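Local coordinates for putative beta-glucosidase (Bifidobacterium adolescentis, PDB 5WAB), which hydrolyses beta-glucosidic linkages as a family 3 glycoside hydrolase, and probably also releases terminal alpha-L-arabinopyranosyl units from a ginsenoside, at residues A401-M406 with N443-L448; I334-E339 with V373-G378; D324-A329 with D482-K487; E393-A398 with K435-E440; L363-A368 with G476-A481. All coordinates share one frame; numbering follows the deposited sequence.

Contact 1: residues A401-M406 with N443-L448; sequences ADVVLM and NIVVVL
Strands 403-406 and 444-448 run in the same direction, 17° apart, and are stitched by four backbone hydrogen bonds. Val404 N gives to Asn443 O and Val445 N to Val404 O, then Met406 N to Val445 O at 2.8 Å and Val447 N to Met406 O. The first three donors lie nearly along the C=O axis of their acceptor; the last sits in the carbonyl plane but further off that axis.

Ile444 is the side chain to follow. Its CB lies 3.9 Å from Val404 CG1, and CG1, one bond further, closes on the same methyl at 3.4 Å. The branch methyl CG2 passes 4.1 Å from Val404 O. The tip, CD1, leaves the strand pair and beds on Val437 and Ala438 of helix 428-438. The CG1 arm gets there because it stands anti to the carbonyl carbon (chi1 -57°). Val404 lies alongside, pointing the same way, and puts CG1 in the crowded place between its backbone N and carbonyl carbon (chi1 46°). That brings the methyl to 3.1 Å from Asn443 O, a tight fit.

On the other face of the sheet Leu405 lies beside Val445, its CD2 3.6 Å from Val445 CB, while Ile334 and Ile484 pack against Leu405. Val403 CG1 crosses obliquely to Val445 CG2 at 4.1 Å.

The pair is the two-strand part of a beta-alpha-beta crossover through helix 428-438, in the middle of the mostly parallel sheet of the alpha/beta sandwich that forms the GH3 C-terminal domain.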
# COMPACT_ATOMS: atom_id res chain seq x y z
N ALA A 401 27.11 -27.32 9.75
CA ALA A 401 26.42 -26.85 8.56
C ALA A 401 27.25 -25.81 7.83
O ALA A 401 27.98 -25.02 8.44
CB ALA A 401 25.05 -26.25 8.91
N ASP A 402 27.10 -25.79 6.50
CA ASP A 402 27.74 -24.77 5.68
C ASP A 402 27.06 -23.42 5.90
O ASP A 402 27.73 -22.42 6.18
CB ASP A 402 27.67 -25.16 4.20
CG ASP A 402 28.51 -26.38 3.88
OD1 ASP A 402 29.54 -26.61 4.57
OD2 ASP A 402 28.15 -27.10 2.93
N VAL A 403 25.74 -23.38 5.77
CA VAL A 403 24.97 -22.15 5.91
C VAL A 403 23.78 -22.45 6.81
O VAL A 403 23.18 -23.53 6.74
CB VAL A 403 24.49 -21.62 4.54
CG1 VAL A 403 23.82 -20.26 4.70
CG2 VAL A 403 25.65 -21.53 3.56
N VAL A 404 23.43 -21.49 7.67
CA VAL A 404 22.26 -21.59 8.53
C VAL A 404 21.26 -20.56 8.06
O VAL A 404 21.56 -19.36 8.00
CB VAL A 404 22.61 -21.42 10.02
CG1 VAL A 404 23.52 -20.25 10.24
CG2 VAL A 404 21.35 -21.28 10.85
N LEU A 405 20.07 -21.03 7.68
CA LEU A 405 18.95 -20.18 7.30
C LEU A 405 18.05 -20.03 8.52
O LEU A 405 17.30 -20.94 8.86
CB LEU A 405 18.20 -20.78 6.11
CG LEU A 405 19.06 -20.99 4.86
CD1 LEU A 405 18.25 -21.64 3.74
CD2 LEU A 405 19.66 -19.67 4.41
N MET A 406 18.13 -18.88 9.18
CA MET A 406 17.37 -18.62 10.39
C MET A 406 16.18 -17.74 10.07
O MET A 406 16.34 -16.64 9.52
CB MET A 406 18.23 -17.94 11.45
CG MET A 406 17.53 -17.84 12.78
SD MET A 406 18.67 -17.33 14.06
CE MET A 406 19.92 -18.59 13.85
N ASN A 443 28.11 -17.86 9.27
CA ASN A 443 27.46 -17.88 7.96
C ASN A 443 25.96 -18.02 8.18
O ASN A 443 25.37 -19.10 8.01
CB ASN A 443 28.01 -19.00 7.09
CG ASN A 443 29.44 -18.74 6.66
OD1 ASN A 443 29.81 -17.61 6.36
ND2 ASN A 443 30.25 -19.79 6.65
N ILE A 444 25.33 -16.91 8.56
CA ILE A 444 23.92 -16.87 8.91
C ILE A 444 23.18 -16.02 7.89
O ILE A 444 23.64 -14.92 7.54
CB ILE A 444 23.70 -16.32 10.33
CG1 ILE A 444 24.48 -17.15 11.35
CG2 ILE A 444 22.22 -16.30 10.66
CD1 ILE A 444 24.25 -16.73 12.78
N VAL A 445 22.07 -16.54 7.38
CA VAL A 445 21.10 -15.75 6.63
C VAL A 445 19.82 -15.69 7.45
O VAL A 445 19.24 -16.73 7.80
CB VAL A 445 20.83 -16.33 5.23
CG1 VAL A 445 19.89 -15.42 4.46
CG2 VAL A 445 22.12 -16.53 4.47
N VAL A 446 19.38 -14.48 7.78
CA VAL A 446 18.14 -14.25 8.51
C VAL A 446 17.05 -13.87 7.51
O VAL A 446 17.23 -12.95 6.71
CB VAL A 446 18.32 -13.16 9.57
CG1 VAL A 446 16.97 -12.70 10.11
CG2 VAL A 446 19.20 -13.68 10.70
N VAL A 447 15.95 -14.61 7.52
CA VAL A 447 14.76 -14.30 6.73
C VAL A 447 13.68 -13.78 7.68
O VAL A 447 13.31 -14.46 8.64
CB VAL A 447 14.25 -15.52 5.95
CG1 VAL A 447 13.03 -15.15 5.13
CG2 VAL A 447 15.36 -16.09 5.07
N LEU A 448 13.15 -12.59 7.38
CA LEU A 448 12.21 -11.89 8.25
C LEU A 448 10.77 -12.10 7.81
O LEU A 448 10.44 -11.99 6.63
CB LEU A 448 12.52 -10.39 8.28
CG LEU A 448 13.82 -9.94 8.94
CD1 LEU A 448 14.05 -8.46 8.69
CD2 LEU A 448 13.79 -10.22 10.43

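Contact 2: residues I334-E339 with V373-G378; sequences IAVIGE and VAFAPG
Strands 334-337 and 373-376 are parallel, 22° apart, joined by hydrogen bonds from Ala374 N to Ile334 O, Val336 N to Ala374 O (2.9 Å), Ala376 N to Val336 O and Gly338 N to Ala376 O (3.2 Å).

Phe375 holds its ring anti to the backbone N (chi1 172°), which swings it along the end of the neighbouring strand. CE1 meets Gly338 O at 3.5 Å, the oxygen lying in the ring plane at the edge, and CD1 comes to 3.3 Å from Val336 O. Pro377 N lies over one face, offset toward the rim. Val336 crosses obliquely, its CG1 4.1 Å from Phe375 CD1 and its CG2 at the same distance from Val373 CG2. An alanine here takes away the ring and its edge contact with Gly338 O, and would probably loosen the packing on Val336 and Leu363.

Beyond the strands Glu339 folds back at chi2 (57°) so that OE1 rests 3.4 Å from Pro377 CB, while the same oxygen makes a salt bridge with Arg342.

Helix 362-368 connects the two strands and packs on the Val336, Val373 and Phe375 face: a beta-alpha-beta unit at the edge of the C-terminal domain sheet, with 373-376 the outermost strand on that side within the chain.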
# COMPACT_ATOMS: atom_id res chain seq x y z
N ILE A 334 22.70 -27.54 4.93
CA ILE A 334 21.87 -26.43 5.37
C ILE A 334 21.36 -26.71 6.77
O ILE A 334 20.97 -27.85 7.09
CB ILE A 334 20.71 -26.20 4.39
CG1 ILE A 334 21.17 -26.31 2.93
CG2 ILE A 334 20.07 -24.83 4.62
CD1 ILE A 334 22.20 -25.27 2.55
N ALA A 335 21.38 -25.70 7.61
CA ALA A 335 20.74 -25.74 8.92
C ALA A 335 19.61 -24.72 8.92
O ALA A 335 19.86 -23.51 8.86
CB ALA A 335 21.73 -25.44 10.03
N VAL A 336 18.38 -25.20 8.99
CA VAL A 336 17.22 -24.32 9.01
C VAL A 336 16.76 -24.20 10.46
O VAL A 336 16.47 -25.21 11.12
CB VAL A 336 16.10 -24.85 8.10
CG1 VAL A 336 14.86 -23.98 8.24
CG2 VAL A 336 16.57 -24.89 6.65
N ILE A 337 16.73 -22.97 10.97
CA ILE A 337 16.40 -22.69 12.36
C ILE A 337 15.29 -21.64 12.40
O ILE A 337 15.33 -20.65 11.65
CB ILE A 337 17.63 -22.22 13.17
CG1 ILE A 337 18.73 -23.27 13.14
CG2 ILE A 337 17.25 -21.91 14.61
CD1 ILE A 337 19.96 -22.86 13.89
N GLY A 338 14.32 -21.85 13.28
CA GLY A 338 13.22 -20.89 13.42
C GLY A 338 11.90 -21.55 13.09
O GLY A 338 11.72 -22.14 12.02
N GLU A 339 10.95 -21.44 14.02
CA GLU A 339 9.65 -22.08 13.87
C GLU A 339 8.88 -21.54 12.67
O GLU A 339 7.96 -22.21 12.18
CB GLU A 339 8.84 -21.91 15.16
CG GLU A 339 7.50 -22.64 15.19
CD GLU A 339 7.66 -24.13 14.96
OE1 GLU A 339 8.65 -24.71 15.45
OE2 GLU A 339 6.78 -24.73 14.30
N VAL A 373 18.22 -30.98 4.80
CA VAL A 373 18.57 -29.97 5.79
C VAL A 373 18.42 -30.58 7.17
O VAL A 373 17.87 -31.67 7.34
CB VAL A 373 17.70 -28.70 5.67
CG1 VAL A 373 17.62 -28.22 4.22
CG2 VAL A 373 16.30 -28.94 6.22
N ALA A 374 18.94 -29.86 8.17
CA ALA A 374 18.71 -30.17 9.57
C ALA A 374 17.88 -29.03 10.16
O ALA A 374 18.28 -27.87 10.08
CB ALA A 374 20.02 -30.34 10.33
N PHE A 375 16.73 -29.37 10.73
CA PHE A 375 15.82 -28.37 11.26
C PHE A 375 15.84 -28.37 12.78
O PHE A 375 15.91 -29.43 13.41
CB PHE A 375 14.39 -28.61 10.77
CG PHE A 375 13.37 -27.73 11.42
CD1 PHE A 375 13.34 -26.37 11.16
CD2 PHE A 375 12.42 -28.28 12.27
CE1 PHE A 375 12.39 -25.57 11.76
CE2 PHE A 375 11.46 -27.48 12.86
CZ PHE A 375 11.45 -26.12 12.61
N ALA A 376 15.78 -27.18 13.36
CA ALA A 376 15.63 -27.00 14.78
C ALA A 376 14.69 -25.82 14.97
O ALA A 376 14.92 -24.75 14.38
CB ALA A 376 16.97 -26.74 15.48
N PRO A 377 13.62 -25.98 15.75
CA PRO A 377 12.69 -24.85 15.95
C PRO A 377 13.38 -23.65 16.57
O PRO A 377 13.10 -22.51 16.18
CB PRO A 377 11.61 -25.44 16.87
CG PRO A 377 11.72 -26.92 16.71
CD PRO A 377 13.17 -27.20 16.46
N GLY A 378 14.27 -23.87 17.53
CA GLY A 378 14.98 -22.78 18.19
C GLY A 378 14.17 -22.00 19.19
O GLY A 378 14.62 -21.77 20.32

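Contact 3: residues D324-A329 with D482-K487; sequences DILPVA and DVIFGK
The Leu326-Pro327 peptide is cis, in a loop that lies against the C-terminal end of helix 476-484. Val328 N, just beyond the proline, gives a hydrogen bond to Ile484 O at 3.0 Å, nearly straight (170° at the hydrogen) and nearly along the C=O axis. Pro327 CA sits beside the same oxygen at 3.4 Å in a CA-H...O contact.

Side-chain torsions build an apolar patch around that bond. Ile484 has CG2 anti to its backbone N, and this one methyl serves three neighbours: Leu326 CD2 at 3.8 Å, crossing obliquely; Val328 CG2 at 4.2 Å; and the ring of its own neighbour Phe485, over one face of which it stands, offset toward the rim. Leu326 has CG beside its backbone N and CD1 extended, which leaves the other branch, CD2, to meet Ile484. Val328 splits its two branches: CG1, anti to the backbone N (chi1 175°), lies 3.9 Å from Phe485 CE1, while CG2 turns to Ile484. Phe485 is the first residue to leave helical angles, and its ring lies beside Val328, pointing the same way.

Gly486 follows with positive phi (82°), its N bonded back to Val483 O at 3.2 Å. Pro327 CB approaches Gly486 CA to 3.7 Å, where a side chain on the glycine would run into the proline. Tyr548 touches Leu326 and Pro327 and hydrogen-bonds Val483 O.

Chemically, one backbone bond is the only polar link between the two segments, and apolar packing makes up the rest of the contact, which implies a fit of shape without any charge.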
# COMPACT_ATOMS: atom_id res chain seq x y z
N ASP A 324 28.55 -12.38 -0.45
CA ASP A 324 27.64 -13.07 -1.35
C ASP A 324 27.25 -14.44 -0.80
O ASP A 324 27.30 -15.46 -1.50
CB ASP A 324 28.24 -13.19 -2.76
CG ASP A 324 28.29 -11.86 -3.49
OD1 ASP A 324 27.21 -11.31 -3.81
OD2 ASP A 324 29.40 -11.36 -3.74
N ILE A 325 26.86 -14.45 0.48
CA ILE A 325 26.39 -15.69 1.09
C ILE A 325 25.11 -16.17 0.42
O ILE A 325 24.83 -17.37 0.38
CB ILE A 325 26.20 -15.48 2.61
CG1 ILE A 325 25.75 -16.78 3.30
CG2 ILE A 325 25.21 -14.36 2.88
CD1 ILE A 325 25.78 -16.70 4.81
N LEU A 326 24.33 -15.25 -0.13
CA LEU A 326 23.22 -15.60 -1.00
C LEU A 326 23.60 -15.33 -2.45
O LEU A 326 24.18 -14.28 -2.75
CB LEU A 326 21.96 -14.81 -0.64
CG LEU A 326 21.27 -15.19 0.67
CD1 LEU A 326 20.29 -14.10 1.07
CD2 LEU A 326 20.56 -16.53 0.57
N PRO A 327 23.27 -16.23 -3.39
CA PRO A 327 22.56 -17.50 -3.20
C PRO A 327 23.38 -18.63 -2.58
O PRO A 327 24.61 -18.63 -2.63
CB PRO A 327 22.15 -17.89 -4.63
CG PRO A 327 22.57 -16.76 -5.51
CD PRO A 327 23.63 -16.02 -4.80
N VAL A 328 22.66 -19.60 -2.02
CA VAL A 328 23.24 -20.80 -1.43
C VAL A 328 23.41 -21.84 -2.54
O VAL A 328 22.57 -21.94 -3.44
CB VAL A 328 22.36 -21.32 -0.28
CG1 VAL A 328 22.87 -22.63 0.26
CG2 VAL A 328 22.29 -20.27 0.82
N ALA A 329 24.50 -22.60 -2.48
CA ALA A 329 24.90 -23.55 -3.52
C ALA A 329 23.97 -24.75 -3.68
O ALA A 329 24.31 -25.65 -4.46
CB ALA A 329 26.32 -24.04 -3.25
N ASP A 482 13.27 -20.42 -4.35
CA ASP A 482 13.77 -19.91 -5.62
C ASP A 482 14.74 -18.74 -5.43
O ASP A 482 15.72 -18.62 -6.16
CB ASP A 482 12.59 -19.49 -6.50
CG ASP A 482 11.79 -20.66 -7.00
OD1 ASP A 482 12.19 -21.82 -6.74
OD2 ASP A 482 10.74 -20.43 -7.65
N VAL A 483 14.48 -17.88 -4.45
CA VAL A 483 15.34 -16.73 -4.24
C VAL A 483 16.60 -17.13 -3.48
O VAL A 483 17.72 -16.81 -3.89
CB VAL A 483 14.58 -15.62 -3.50
CG1 VAL A 483 15.54 -14.51 -3.07
CG2 VAL A 483 13.47 -15.06 -4.38
N ILE A 484 16.43 -17.87 -2.38
CA ILE A 484 17.56 -18.22 -1.52
C ILE A 484 18.55 -19.11 -2.27
O ILE A 484 19.77 -19.01 -2.08
CB ILE A 484 17.04 -18.89 -0.24
CG1 ILE A 484 16.29 -17.87 0.62
CG2 ILE A 484 18.17 -19.54 0.54
CD1 ILE A 484 15.58 -18.47 1.82
N PHE A 485 18.04 -19.98 -3.14
CA PHE A 485 18.89 -20.91 -3.88
C PHE A 485 19.16 -20.45 -5.30
O PHE A 485 19.69 -21.22 -6.10
CB PHE A 485 18.29 -22.31 -3.86
CG PHE A 485 18.29 -22.93 -2.50
CD1 PHE A 485 19.42 -23.58 -2.03
CD2 PHE A 485 17.19 -22.83 -1.67
CE1 PHE A 485 19.44 -24.14 -0.77
CE2 PHE A 485 17.20 -23.38 -0.41
CZ PHE A 485 18.33 -24.04 0.04
N GLY A 486 18.81 -19.21 -5.63
CA GLY A 486 19.29 -18.60 -6.84
C GLY A 486 18.55 -18.96 -8.10
O GLY A 486 19.03 -18.64 -9.19
N LYS A 487 17.40 -19.64 -8.00
CA LYS A 487 16.58 -19.84 -9.19
C LYS A 487 16.12 -18.51 -9.76
O LYS A 487 15.97 -18.38 -10.98
CB LYS A 487 15.38 -20.73 -8.87
CG LYS A 487 15.75 -22.15 -8.44
CD LYS A 487 16.67 -22.82 -9.46
CE LYS A 487 16.97 -24.28 -9.11
NZ LYS A 487 17.57 -24.43 -7.76

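Contact 4: residues E393-A398 with K435-E440; sequences EAVETA and KAVAAE
Contacts between methyl groups carry this helix pair, and all are loose. Val395, on helix 388-399, is the chief intruder. With CG1 anti to its backbone N (chi1 173°), CG2 is directed at the neighbouring helix, where it meets Ala436 CB at 4.1 Å and Val437 CG2 at 4.4 Å; the two valines pass side by side, their bonds from CA running roughly opposite ways. CG1 reaches the foot of the Glu440 side chain, 4.5 Å from its CB. Val437 splits its branches: CG2 comes to 4.2 Å from Ala394 O, while CG1 faces Ala398 CB at 4.3 Å. Ala398 has a positive phi (72°), unusual for an alanine, and its CB is aimed at the partner.

Helices 388-399 and 428-438 stand either side of strand 403-409 in the chain and lie next to each other on one face of the C-terminal domain sheet, as the outer layer of an alpha/beta sandwich does. Ala394 and Ala398 rest on Ile337, Ala398 also on Ala335 and Val404, bringing only a methyl each to the strands. Helix 428-438 sets a larger residue, Val437, on Met406.

No hydrogen bond crosses between the two segments; those described here lie within one or reach just beyond it. Thr397 N bonds Glu393 O at 3.0 Å, and Thr397 OG1 gives the same carbonyl a second, weak bond at 3.3 Å, so that oxygen is gripped twice. In segment 435-440, Glu440 N bonds Val437 O at 3.0 Å. Outside both segments, Asn441 ND2 reaches Ala398 O, and Lys442 NZ bonds Ala438 O.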
# COMPACT_ATOMS: atom_id res chain seq x y z
N GLU A 393 19.55 -27.02 21.12
CA GLU A 393 19.43 -27.86 19.92
C GLU A 393 19.75 -27.06 18.67
O GLU A 393 20.42 -27.57 17.76
CB GLU A 393 18.02 -28.45 19.82
CG GLU A 393 17.84 -29.33 18.59
CD GLU A 393 16.39 -29.51 18.18
OE1 GLU A 393 15.49 -28.92 18.82
OE2 GLU A 393 16.15 -30.24 17.19
N ALA A 394 19.28 -25.81 18.60
CA ALA A 394 19.56 -24.99 17.42
C ALA A 394 21.04 -24.66 17.32
O ALA A 394 21.54 -24.45 16.21
CB ALA A 394 18.73 -23.71 17.46
N VAL A 395 21.74 -24.61 18.45
CA VAL A 395 23.18 -24.37 18.41
C VAL A 395 23.91 -25.62 17.92
O VAL A 395 24.90 -25.52 17.18
CB VAL A 395 23.70 -23.90 19.78
CG1 VAL A 395 25.22 -23.84 19.77
CG2 VAL A 395 23.13 -22.54 20.12
N GLU A 396 23.48 -26.81 18.35
CA GLU A 396 24.11 -28.03 17.85
C GLU A 396 23.89 -28.17 16.35
O GLU A 396 24.79 -28.59 15.62
CB GLU A 396 23.58 -29.25 18.59
CG GLU A 396 24.14 -29.40 19.99
CD GLU A 396 25.62 -29.73 19.99
OE1 GLU A 396 26.05 -30.53 19.13
OE2 GLU A 396 26.36 -29.17 20.83
N THR A 397 22.70 -27.81 15.88
CA THR A 397 22.50 -27.62 14.46
C THR A 397 23.23 -26.34 14.07
O THR A 397 23.57 -25.52 14.93
CB THR A 397 21.00 -27.55 14.15
OG1 THR A 397 20.35 -28.70 14.70
CG2 THR A 397 20.76 -27.56 12.67
N ALA A 398 23.53 -26.18 12.78
CA ALA A 398 24.27 -25.02 12.28
C ALA A 398 25.73 -25.09 12.70
O ALA A 398 26.61 -24.59 11.99
CB ALA A 398 23.65 -23.70 12.73
N LYS A 435 22.20 -14.50 18.57
CA LYS A 435 23.52 -14.26 19.15
C LYS A 435 24.21 -15.57 19.51
O LYS A 435 25.41 -15.73 19.28
CB LYS A 435 23.40 -13.38 20.40
CG LYS A 435 22.97 -11.94 20.15
CD LYS A 435 22.46 -11.28 21.43
CE LYS A 435 22.63 -9.76 21.38
NZ LYS A 435 21.99 -9.14 20.18
N ALA A 436 23.46 -16.53 20.06
CA ALA A 436 24.04 -17.81 20.45
C ALA A 436 24.47 -18.61 19.23
O ALA A 436 25.53 -19.23 19.23
CB ALA A 436 23.05 -18.60 21.30
N VAL A 437 23.64 -18.61 18.18
CA VAL A 437 24.02 -19.33 16.97
C VAL A 437 25.24 -18.69 16.33
O VAL A 437 26.15 -19.39 15.86
CB VAL A 437 22.82 -19.40 16.00
CG1 VAL A 437 23.26 -19.90 14.63
CG2 VAL A 437 21.73 -20.30 16.57
N ALA A 438 25.31 -17.36 16.33
CA ALA A 438 26.43 -16.66 15.70
C ALA A 438 27.76 -16.97 16.37
O ALA A 438 28.81 -16.83 15.72
CB ALA A 438 26.18 -15.15 15.71
N ALA A 439 27.75 -17.38 17.64
CA ALA A 439 28.98 -17.72 18.32
C ALA A 439 29.60 -19.00 17.77
O ALA A 439 30.81 -19.20 17.93
CB ALA A 439 28.74 -17.87 19.82
N GLU A 440 28.80 -19.87 17.15
CA GLU A 440 29.31 -21.12 16.61
C GLU A 440 29.31 -21.17 15.09
O GLU A 440 29.97 -22.05 14.52
CB GLU A 440 28.50 -22.31 17.14
CG GLU A 440 29.37 -23.47 17.60
CD GLU A 440 30.23 -23.12 18.80
OE1 GLU A 440 29.67 -22.60 19.79
OE2 GLU A 440 31.45 -23.35 18.74

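Contact 5: residues L363-A368 with G476-A481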
# COMPACT_ATOMS: atom_id res chain seq x y z
N LEU A 363 10.07 -25.61 4.90
CA LEU A 363 10.62 -26.94 5.18
C LEU A 363 10.10 -27.97 4.19
O LEU A 363 10.88 -28.72 3.58
CB LEU A 363 10.28 -27.35 6.61
CG LEU A 363 11.10 -26.71 7.74
CD1 LEU A 363 10.74 -27.35 9.07
CD2 LEU A 363 12.59 -26.82 7.47
N ASP A 364 8.77 -28.05 4.03
CA ASP A 364 8.21 -28.99 3.06
C ASP A 364 8.65 -28.66 1.64
O ASP A 364 8.70 -29.56 0.79
CB ASP A 364 6.69 -29.00 3.17
CG ASP A 364 6.21 -29.58 4.48
OD1 ASP A 364 6.99 -30.31 5.12
OD2 ASP A 364 5.05 -29.32 4.86
N THR A 365 8.99 -27.40 1.36
CA THR A 365 9.47 -27.07 0.02
C THR A 365 10.86 -27.66 -0.21
O THR A 365 11.11 -28.28 -1.24
CB THR A 365 9.49 -25.55 -0.18
OG1 THR A 365 8.16 -25.03 -0.07
CG2 THR A 365 10.03 -25.21 -1.56
N LEU A 366 11.76 -27.50 0.76
CA LEU A 366 13.08 -28.09 0.62
C LEU A 366 13.01 -29.61 0.61
O LEU A 366 13.75 -30.26 -0.13
CB LEU A 366 14.00 -27.61 1.74
CG LEU A 366 14.31 -26.11 1.73
CD1 LEU A 366 15.45 -25.81 2.68
CD2 LEU A 366 14.62 -25.62 0.32
N ALA A 367 12.12 -30.19 1.42
CA ALA A 367 11.96 -31.64 1.43
C ALA A 367 11.49 -32.15 0.07
O ALA A 367 12.05 -33.10 -0.48
CB ALA A 367 10.98 -32.05 2.53
N ALA A 368 10.45 -31.52 -0.49
CA ALA A 368 9.93 -31.94 -1.78
C ALA A 368 10.92 -31.70 -2.92
O ALA A 368 10.73 -32.25 -4.01
CB ALA A 368 8.61 -31.23 -2.08
N GLY A 476 4.61 -18.59 -0.32
CA GLY A 476 5.89 -18.12 0.18
C GLY A 476 6.96 -19.20 0.18
O GLY A 476 8.13 -18.93 -0.09
N GLY A 477 6.57 -20.43 0.49
CA GLY A 477 7.51 -21.54 0.54
C GLY A 477 8.34 -21.69 -0.72
O GLY A 477 9.56 -21.54 -0.71
N PRO A 478 7.68 -22.00 -1.84
CA PRO A 478 8.42 -22.12 -3.11
C PRO A 478 9.16 -20.85 -3.49
O PRO A 478 10.27 -20.93 -4.03
CB PRO A 478 7.32 -22.46 -4.12
CG PRO A 478 6.24 -23.09 -3.31
CD PRO A 478 6.26 -22.38 -1.99
N ALA A 479 8.59 -19.68 -3.21
CA ALA A 479 9.24 -18.43 -3.58
C ALA A 479 10.54 -18.24 -2.82
O ALA A 479 11.54 -17.77 -3.38
CB ALA A 479 8.29 -17.26 -3.33
N LEU A 480 10.55 -18.58 -1.53
CA LEU A 480 11.76 -18.47 -0.73
C LEU A 480 12.86 -19.39 -1.26
O LEU A 480 14.03 -19.01 -1.33
CB LEU A 480 11.45 -18.78 0.73
CG LEU A 480 10.67 -17.71 1.50
CD1 LEU A 480 10.19 -18.26 2.84
CD2 LEU A 480 11.49 -16.44 1.68
N ALA A 481 12.49 -20.61 -1.65
CA ALA A 481 13.47 -21.54 -2.19
C ALA A 481 14.09 -21.01 -3.48
O ALA A 481 15.31 -21.12 -3.68
CB ALA A 481 12.83 -22.91 -2.43
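Thr365 OG1 is gripped by one hydrogen bond, given to the carbonyl O of Ser361, four residues back, just before the helix begins. That settles the hydroxyl, and what it does across the contact is packing alone: it lies 3.4 Å from Gly477 C and 3.5 Å from Pro478 N, over the peptide link between the two, and 3.8 Å from Pro478 CD. No hydrogen bond joins the segments.

The torsion sorts the two branches of the threonine. OG1 stands anti to the carbonyl carbon (chi1 -62°), beside the backbone N, which keeps it near Ser361. CG2, anti to the backbone N, reaches Ala481 CB at 3.7 Å, grazing Gly477 O on the way. Gly477 makes room for this: a CB on it would be directed at Thr365 and collide with OG1. The glycine lets Thr365 and Gly477 come within 5.9 Å CA to CA, although the axes of the two segments stay 8.6 Å apart and cross at -61°. Leu366 CD2 completes the contact on Ala481 CB at 4.3 Å. A valine in place of Thr365 has no hydroxyl for Ser361 O, and the methyl in its place would probably disturb the close fit on the Gly477-Pro478 peptide.

Helix 362-368 comes in the chain between strands 334-337 and 373-376, whose Val336, Val373 and Phe375 pack on its Leu363 and Leu366. Helix 476-484 leans with Leu480 on Val447 of strand 444-449, while Pro478 and Ala479 turn to helix 301-313.

All five contacts belong to one alpha/beta sandwich. Contacts 1 and 2 are its sheet, sharing a border where strands 403-409 and 334-337 bond through Ala335 O and N; contact 1 is central and buried, contact 2 lies at the edge and is partly exposed. Contact 4 packs helices on the Ala335, Ile337 and Val404 face, toward the surface. Contacts 3 and 5 are buried on the opposite face, use the same helix 476-484, and meet where Phe485 touches Leu366. The chemistry follows: four backbone bonds each in contacts 1 and 2, a single one where a loop meets the helix end in contact 3, and none between the helices of contacts 4 and 5.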